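Local structure of Ctr9 protein (Myceliophthora thermophila, 6AF0) at residues 125-130 / 145-149; 424-429 / 450-455. The protein serves as the TPR-repeat subunit of the Paf1 transcription elongation complex, assembling with Paf1 and Cdc73, and probably binds the RNA polymerase II complex. Residues are numbered along the deposited sequence.

Contact 1. Residues 125-130 / 145-149; sequences ATQSLN and ARGVL
Two neighbouring helices run almost antiparallel here with a wide gap, their segment axes 11.1 Å apart at closest approach, and side chains must bridge it. Both segments, 125-130 and 145-149, are regular alpha-helix; their N-to-C directions make 164° (signed crossing angle -164°). Thr-126 CA lies 7.7 Å from Leu-149 CA, and Leu-129 CA 7.6 Å from Ala-145 CA. Leucine has the length this gap needs: Leu-129 and Leu-149, both t at chi1 and p at chi2, point inward and meet at CD2 to CD2, 3.6 Å. Small alanines leave them room, Ala-125 CB 3.7 Å from Leu-149 CD1 and Ala-145 CB 4.1 Å from Leu-129 CD1. Thr-126 CG2 lies 3.6 Å from Leu-149 CD2, while OG1 hydrogen-bonds back to Gln-123 O. Arg-146, m at chi1, chi2 and chi3, starts sideways but brings its end back over Leu-129. Helices 118-135 and 140-155 are consistent with the helical hairpins of a TPR-type alpha-solenoid. No hydrogen bond crosses, so apolar contact probably provides most of the cohesion.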
ATOM      1  N   ALA A 125      -5.858 -42.125  34.944  1.00 98.05           N
ATOM      2  CA  ALA A 125      -5.483 -41.458  36.178  1.00 91.31           C
ATOM      3  C   ALA A 125      -6.706 -40.920  36.900  1.00 84.40           C
ATOM      4  O   ALA A 125      -6.774 -40.972  38.119  1.00 82.32           O
ATOM      5  CB  ALA A 125      -4.519 -40.321  35.883  1.00 96.77           C
ATOM      6  N   THR A 126      -7.657 -40.379  36.150  1.00 84.83           N
ATOM      7  CA  THR A 126      -8.902 -39.871  36.748  1.00 89.97           C
ATOM      8  C   THR A 126      -9.647 -40.994  37.510  1.00 94.75           C
ATOM      9  O   THR A 126     -10.040 -40.796  38.658  1.00101.01           O
ATOM     10  CB  THR A 126      -9.873 -39.242  35.718  1.00 84.21           C
ATOM     11  OG1 THR A 126     -10.406 -40.266  34.874  1.00106.61           O
ATOM     12  CG2 THR A 126      -9.212 -38.187  34.854  1.00 79.05           C
ATOM     13  N   GLN A 127      -9.808 -42.166  36.882  1.00 93.64           N
ATOM     14  CA  GLN A 127     -10.538 -43.302  37.497  1.00 90.18           C
ATOM     15  C   GLN A 127      -9.850 -43.776  38.779  1.00 88.34           C
ATOM     16  O   GLN A 127     -10.489 -43.863  39.826  1.00 93.11           O
ATOM     17  CB  GLN A 127     -10.693 -44.497  36.541  1.00 95.66           C
ATOM     18  CG  GLN A 127     -10.795 -44.138  35.065  1.00108.85           C
ATOM     19  CD  GLN A 127     -11.120 -45.323  34.177  1.00120.60           C
ATOM     20  OE1 GLN A 127     -11.274 -46.452  34.651  1.00122.55           O
ATOM     21  NE2 GLN A 127     -11.214 -45.072  32.870  1.00127.86           N
ATOM     22  N   SER A 128      -8.553 -44.075  38.695  1.00 83.36           N
ATOM     23  CA  SER A 128      -7.762 -44.490  39.871  1.00 85.83           C
ATOM     24  C   SER A 128      -7.853 -43.473  41.000  1.00 84.29           C
ATOM     25  O   SER A 128      -8.109 -43.782  42.156  1.00 91.81           O
ATOM     26  CB  SER A 128      -6.294 -44.667  39.507  1.00 84.48           C
ATOM     27  OG  SER A 128      -6.158 -45.556  38.425  1.00 92.93           O
ATOM     28  N   LEU A 129      -7.623 -42.236  40.645  1.00 89.50           N
ATOM     29  CA  LEU A 129      -7.840 -41.133  41.559  1.00100.68           C
ATOM     30  C   LEU A 129      -9.216 -41.139  42.208  1.00101.50           C
ATOM     31  O   LEU A 129      -9.341 -40.918  43.409  1.00104.32           O
ATOM     32  CB  LEU A 129      -7.683 -39.847  40.784  1.00100.60           C
ATOM     33  CG  LEU A 129      -8.115 -38.500  41.349  1.00 96.72           C
ATOM     34  CD1 LEU A 129      -7.261 -38.093  42.535  1.00 88.99           C
ATOM     35  CD2 LEU A 129      -7.943 -37.547  40.184  1.00106.68           C
ATOM     36  N   ASN A 130     -10.247 -41.359  41.407  1.00100.84           N
ATOM     37  CA  ASN A 130     -11.601 -41.476  41.940  1.00 91.97           C
ATOM     38  C   ASN A 130     -11.743 -42.662  42.890  1.00 87.50           C
ATOM     39  O   ASN A 130     -12.332 -42.524  43.958  1.00 81.53           O
ATOM     40  CB  ASN A 130     -12.620 -41.513  40.813  1.00 90.73           C
ATOM     41  CG  ASN A 130     -12.881 -40.126  40.250  1.00 94.29           C
ATOM     42  OD1 ASN A 130     -12.452 -39.791  39.153  1.00 99.55           O
ATOM     43  ND2 ASN A 130     -13.557 -39.298  41.025  1.00 94.19           N
ATOM     44  N   ALA A 145      -2.538 -34.677  43.435  1.00 68.78           N
ATOM     45  CA  ALA A 145      -2.912 -35.425  42.224  1.00 71.99           C
ATOM     46  C   ALA A 145      -3.996 -34.719  41.420  1.00 73.74           C
ATOM     47  O   ALA A 145      -3.916 -34.659  40.204  1.00 78.79           O
ATOM     48  CB  ALA A 145      -3.375 -36.832  42.592  1.00 74.64           C
ATOM     49  N   ARG A 146      -5.005 -34.191  42.104  1.00 77.99           N
ATOM     50  CA  ARG A 146      -6.072 -33.448  41.444  1.00 88.21           C
ATOM     51  C   ARG A 146      -5.548 -32.227  40.747  1.00 88.15           C
ATOM     52  O   ARG A 146      -5.852 -31.979  39.588  1.00 80.33           O
ATOM     53  CB  ARG A 146      -7.128 -33.012  42.451  1.00102.56           C
ATOM     54  CG  ARG A 146      -7.963 -34.157  42.974  1.00123.93           C
ATOM     55  CD  ARG A 146      -8.603 -34.905  41.829  1.00132.53           C
ATOM     56  NE  ARG A 146      -9.665 -34.142  41.189  1.00135.98           N
ATOM     57  CZ  ARG A 146     -10.941 -34.514  41.161  1.00138.71           C
ATOM     58  NH1 ARG A 146     -11.330 -35.657  41.737  1.00123.12           N
ATOM     59  NH2 ARG A 146     -11.833 -33.742  40.548  1.00147.47           N
ATOM     60  N   GLY A 147      -4.770 -31.447  41.471  1.00 90.53           N
ATOM     61  CA  GLY A 147      -4.157 -30.279  40.882  1.00 90.83           C
ATOM     62  C   GLY A 147      -3.437 -30.667  39.608  1.00 80.10           C
ATOM     63  O   GLY A 147      -3.752 -30.165  38.513  1.00 70.33           O
ATOM     64  N   VAL A 148      -2.496 -31.595  39.753  1.00 66.72           N
ATOM     65  CA  VAL A 148      -1.603 -31.919  38.659  1.00 64.27           C
ATOM     66  C   VAL A 148      -2.418 -32.376  37.461  1.00 67.64           C
ATOM     67  O   VAL A 148      -2.209 -31.918  36.340  1.00 72.30           O
ATOM     68  CB  VAL A 148      -0.589 -32.981  39.064  1.00 56.44           C
ATOM     69  CG1 VAL A 148       0.249 -33.392  37.877  1.00 56.97           C
ATOM     70  CG2 VAL A 148       0.303 -32.435  40.150  1.00 57.78           C
ATOM     71  N   LEU A 149      -3.362 -33.264  37.722  1.00 69.34           N
ATOM     72  CA  LEU A 149      -4.187 -33.825  36.676  1.00 70.93           C
ATOM     73  C   LEU A 149      -4.859 -32.701  35.947  1.00 68.05           C
ATOM     74  O   LEU A 149      -4.828 -32.618  34.731  1.00 72.93           O
ATOM     75  CB  LEU A 149      -5.253 -34.744  37.275  1.00 75.74           C
ATOM     76  CG  LEU A 149      -6.189 -35.476  36.306  1.00 72.83           C
ATOM     77  CD1 LEU A 149      -5.525 -36.724  35.769  1.00 73.68           C
ATOM     78  CD2 LEU A 149      -7.475 -35.840  37.022  1.00 79.59           C
TER

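Contact 2. Residues 424-429 / 450-455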
ATOM      1  N   LEU A 424      -0.076  -7.285  -0.511  1.00 89.38           N
ATOM      2  CA  LEU A 424      -1.400  -6.963  -0.963  1.00 90.15           C
ATOM      3  C   LEU A 424      -1.315  -5.831  -1.991  1.00 84.47           C
ATOM      4  O   LEU A 424      -1.747  -5.999  -3.127  1.00 88.17           O
ATOM      5  CB  LEU A 424      -2.308  -6.632   0.224  1.00 91.60           C
ATOM      6  CG  LEU A 424      -3.804  -6.452  -0.084  1.00 97.75           C
ATOM      7  CD1 LEU A 424      -4.427  -7.666  -0.780  1.00 90.86           C
ATOM      8  CD2 LEU A 424      -4.538  -6.130   1.211  1.00 94.66           C
ATOM      9  N   GLY A 425      -0.694  -4.720  -1.609  1.00 83.66           N
ATOM     10  CA  GLY A 425      -0.508  -3.564  -2.511  1.00 79.20           C
ATOM     11  C   GLY A 425       0.088  -3.915  -3.876  1.00 78.18           C
ATOM     12  O   GLY A 425      -0.405  -3.465  -4.915  1.00 69.35           O
ATOM     13  N   THR A 426       1.142  -4.727  -3.873  1.00 76.18           N
ATOM     14  CA  THR A 426       1.743  -5.224  -5.103  1.00 76.03           C
ATOM     15  C   THR A 426       0.700  -5.971  -5.904  1.00 82.12           C
ATOM     16  O   THR A 426       0.604  -5.803  -7.113  1.00 87.31           O
ATOM     17  CB  THR A 426       2.886  -6.211  -4.826  1.00 78.00           C
ATOM     18  OG1 THR A 426       3.736  -5.696  -3.797  1.00 90.65           O
ATOM     19  CG2 THR A 426       3.704  -6.447  -6.069  1.00 77.26           C
ATOM     20  N   LEU A 427      -0.071  -6.809  -5.214  1.00 87.54           N
ATOM     21  CA  LEU A 427      -1.103  -7.622  -5.855  1.00 87.99           C
ATOM     22  C   LEU A 427      -2.119  -6.746  -6.606  1.00 82.14           C
ATOM     23  O   LEU A 427      -2.425  -7.008  -7.772  1.00 69.75           O
ATOM     24  CB  LEU A 427      -1.819  -8.491  -4.815  1.00 93.45           C
ATOM     25  CG  LEU A 427      -2.567  -9.750  -5.296  1.00106.14           C
ATOM     26  CD1 LEU A 427      -3.170 -10.461  -4.099  1.00103.99           C
ATOM     27  CD2 LEU A 427      -3.665  -9.478  -6.323  1.00113.48           C
ATOM     28  N   TYR A 428      -2.641  -5.737  -5.912  1.00 72.60           N
ATOM     29  CA  TYR A 428      -3.537  -4.768  -6.494  1.00 73.18           C
ATOM     30  C   TYR A 428      -2.880  -3.992  -7.647  1.00 81.63           C
ATOM     31  O   TYR A 428      -3.459  -3.850  -8.731  1.00 86.79           O
ATOM     32  CB  TYR A 428      -4.025  -3.778  -5.428  1.00 76.93           C
ATOM     33  CG  TYR A 428      -5.109  -4.299  -4.509  1.00 82.13           C
ATOM     34  CD1 TYR A 428      -6.059  -5.196  -4.961  1.00 88.81           C
ATOM     35  CD2 TYR A 428      -5.219  -3.852  -3.196  1.00 87.38           C
ATOM     36  CE1 TYR A 428      -7.062  -5.663  -4.133  1.00 90.35           C
ATOM     37  CE2 TYR A 428      -6.231  -4.320  -2.362  1.00 92.99           C
ATOM     38  CZ  TYR A 428      -7.150  -5.234  -2.844  1.00 90.17           C
ATOM     39  OH  TYR A 428      -8.165  -5.732  -2.064  1.00 81.81           O
ATOM     40  N   ALA A 429      -1.678  -3.482  -7.426  1.00 75.92           N
ATOM     41  CA  ALA A 429      -1.005  -2.748  -8.479  1.00 76.33           C
ATOM     42  C   ALA A 429      -0.970  -3.598  -9.718  1.00 69.65           C
ATOM     43  O   ALA A 429      -1.453  -3.198 -10.740  1.00 67.21           O
ATOM     44  CB  ALA A 429       0.407  -2.386  -8.067  1.00 85.10           C
ATOM     45  N   LYS A 450      -6.558   1.493  -3.380  1.00 97.33           N
ATOM     46  CA  LYS A 450      -6.124   0.519  -2.367  1.00 98.54           C
ATOM     47  C   LYS A 450      -4.610   0.278  -2.467  1.00 95.55           C
ATOM     48  O   LYS A 450      -3.906   0.324  -1.464  1.00 96.76           O
ATOM     49  CB  LYS A 450      -6.879  -0.817  -2.496  1.00 96.73           C
ATOM     50  CG  LYS A 450      -8.347  -0.753  -2.118  1.00 97.90           C
ATOM     51  CD  LYS A 450      -9.066  -2.065  -2.384  1.00105.79           C
ATOM     52  CE  LYS A 450     -10.582  -1.886  -2.314  1.00114.42           C
ATOM     53  NZ  LYS A 450     -11.042  -1.453  -0.962  1.00117.37           N
ATOM     54  N   ALA A 451      -4.114   0.043  -3.678  1.00 86.83           N
ATOM     55  CA  ALA A 451      -2.691  -0.174  -3.878  1.00 84.35           C
ATOM     56  C   ALA A 451      -1.886   1.046  -3.421  1.00 85.82           C
ATOM     57  O   ALA A 451      -0.980   0.937  -2.602  1.00105.30           O
ATOM     58  CB  ALA A 451      -2.403  -0.500  -5.333  1.00 82.36           C
ATOM     59  N   ILE A 452      -2.240   2.215  -3.928  1.00 87.40           N
ATOM     60  CA  ILE A 452      -1.524   3.446  -3.584  1.00 86.34           C
ATOM     61  C   ILE A 452      -1.428   3.625  -2.072  1.00 84.76           C
ATOM     62  O   ILE A 452      -0.338   3.820  -1.544  1.00 85.86           O
ATOM     63  CB  ILE A 452      -2.194   4.676  -4.222  1.00 86.94           C
ATOM     64  CG1 ILE A 452      -1.982   4.642  -5.740  1.00 91.04           C
ATOM     65  CG2 ILE A 452      -1.635   5.970  -3.651  1.00 81.65           C
ATOM     66  CD1 ILE A 452      -2.751   5.712  -6.486  1.00 98.49           C
ATOM     67  N   SER A 453      -2.564   3.549  -1.389  1.00 84.38           N
ATOM     68  CA  SER A 453      -2.611   3.660   0.080  1.00 86.81           C
ATOM     69  C   SER A 453      -1.725   2.650   0.811  1.00 86.48           C
ATOM     70  O   SER A 453      -1.052   2.996   1.788  1.00 84.57           O
ATOM     71  CB  SER A 453      -4.038   3.476   0.573  1.00 90.82           C
ATOM     72  OG  SER A 453      -4.672   2.436  -0.142  1.00103.76           O
ATOM     73  N   LEU A 454      -1.744   1.405   0.344  1.00 86.76           N
ATOM     74  CA  LEU A 454      -0.929   0.346   0.933  1.00 91.73           C
ATOM     75  C   LEU A 454       0.561   0.602   0.816  1.00 93.89           C
ATOM     76  O   LEU A 454       1.298   0.446   1.783  1.00107.48           O
ATOM     77  CB  LEU A 454      -1.261  -1.018   0.313  1.00 92.75           C
ATOM     78  CG  LEU A 454      -2.604  -1.631   0.745  1.00 94.59           C
ATOM     79  CD1 LEU A 454      -2.700  -3.113   0.407  1.00 87.55           C
ATOM     80  CD2 LEU A 454      -2.853  -1.430   2.234  1.00 95.65           C
ATOM     81  N   LEU A 455       1.001   1.011  -0.361  1.00 90.61           N
ATOM     82  CA  LEU A 455       2.422   1.258  -0.594  1.00 88.61           C
ATOM     83  C   LEU A 455       2.902   2.607   0.000  1.00 88.01           C
ATOM     84  O   LEU A 455       4.089   2.801   0.216  1.00 89.02           O
ATOM     85  CB  LEU A 455       2.709   1.150  -2.094  1.00 85.54           C
ATOM     86  CG  LEU A 455       2.200  -0.155  -2.762  1.00 82.46           C
ATOM     87  CD1 LEU A 455       2.578  -0.288  -4.217  1.00 78.16           C
ATOM     88  CD2 LEU A 455       2.689  -1.396  -2.051  1.00 86.74           C
TER
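The hollow that shapes this contact is Gly-425. Lacking a side chain, it lets the helices close to 8.0 Å between segment axes, and its CA comes within 4.3 Å of Ala-451 CA. Two leucines of the facing helix fill the space: Leu-454 CD1 reaches 3.3 Å from Gly-425 N, and Leu-455 CD2 sits 3.9 Å from Gly-425 CA. A methyl group on residue 425 would point straight at them and fall only 2.6 Å from Leu-455 CD2, a clash.

Ala-451 is the matching low bump. Its CB is 3.6 Å from Gly-425 O, 3.7 Å from Tyr-428 CB and 3.7 Å from Ala-429 N, so this single methyl settles onto the backbone of Gly-425 and Ala-429 and the CB of Tyr-428; its small size suits the close approach here. The spacing of these residues, leucine-glycine and then tyrosine on one helix, alanine and then leucine four residues later on the next, fits the TPR signature, in which small residues mark the closest approach of a repeat's paired antiparallel helices. The N-to-C directions of the two segments make 149° (signed crossing angle -149°).

Tyr-428 supplies the broad bump. Its ring lies obliquely against the start of the Lys-450 side chain, CD2 to CB 3.5 Å, whereas the lysine's charged end leads away. Leu-454 CD1 also packs 3.5 Å from Leu-424 CB, extending the apolar seam. Beyond the pair, helix 401-414 covers Leu-424 through Leu-408, and helix 473-484 lies behind Ala-451 and Leu-455, touching them with Leu-482 and Leu-479.

Overall arrangement
Contact 1 comes first along the chain and closes before contact 2 opens. Their centres are 56 Å apart, their nearest atoms about 43 Å, and they share no helix: contact 1 joins helices 118-135 and 140-155, contact 2 helices 418-435 and 445-463. The centre of contact 2 lies about 4 Å from the centre of the chain, that of contact 1 about 56 Å. Both join consecutive antiparallel helices, and the intervening chain, from helix 168-188 to helix 401-414, is a run of helices without strands. Repeating such pairings builds the extended TPR-containing solenoid of this Ctr9 fragment, and the Paf1 chain packs on Val-148 in contact 1 and on Thr-426 in contact 2.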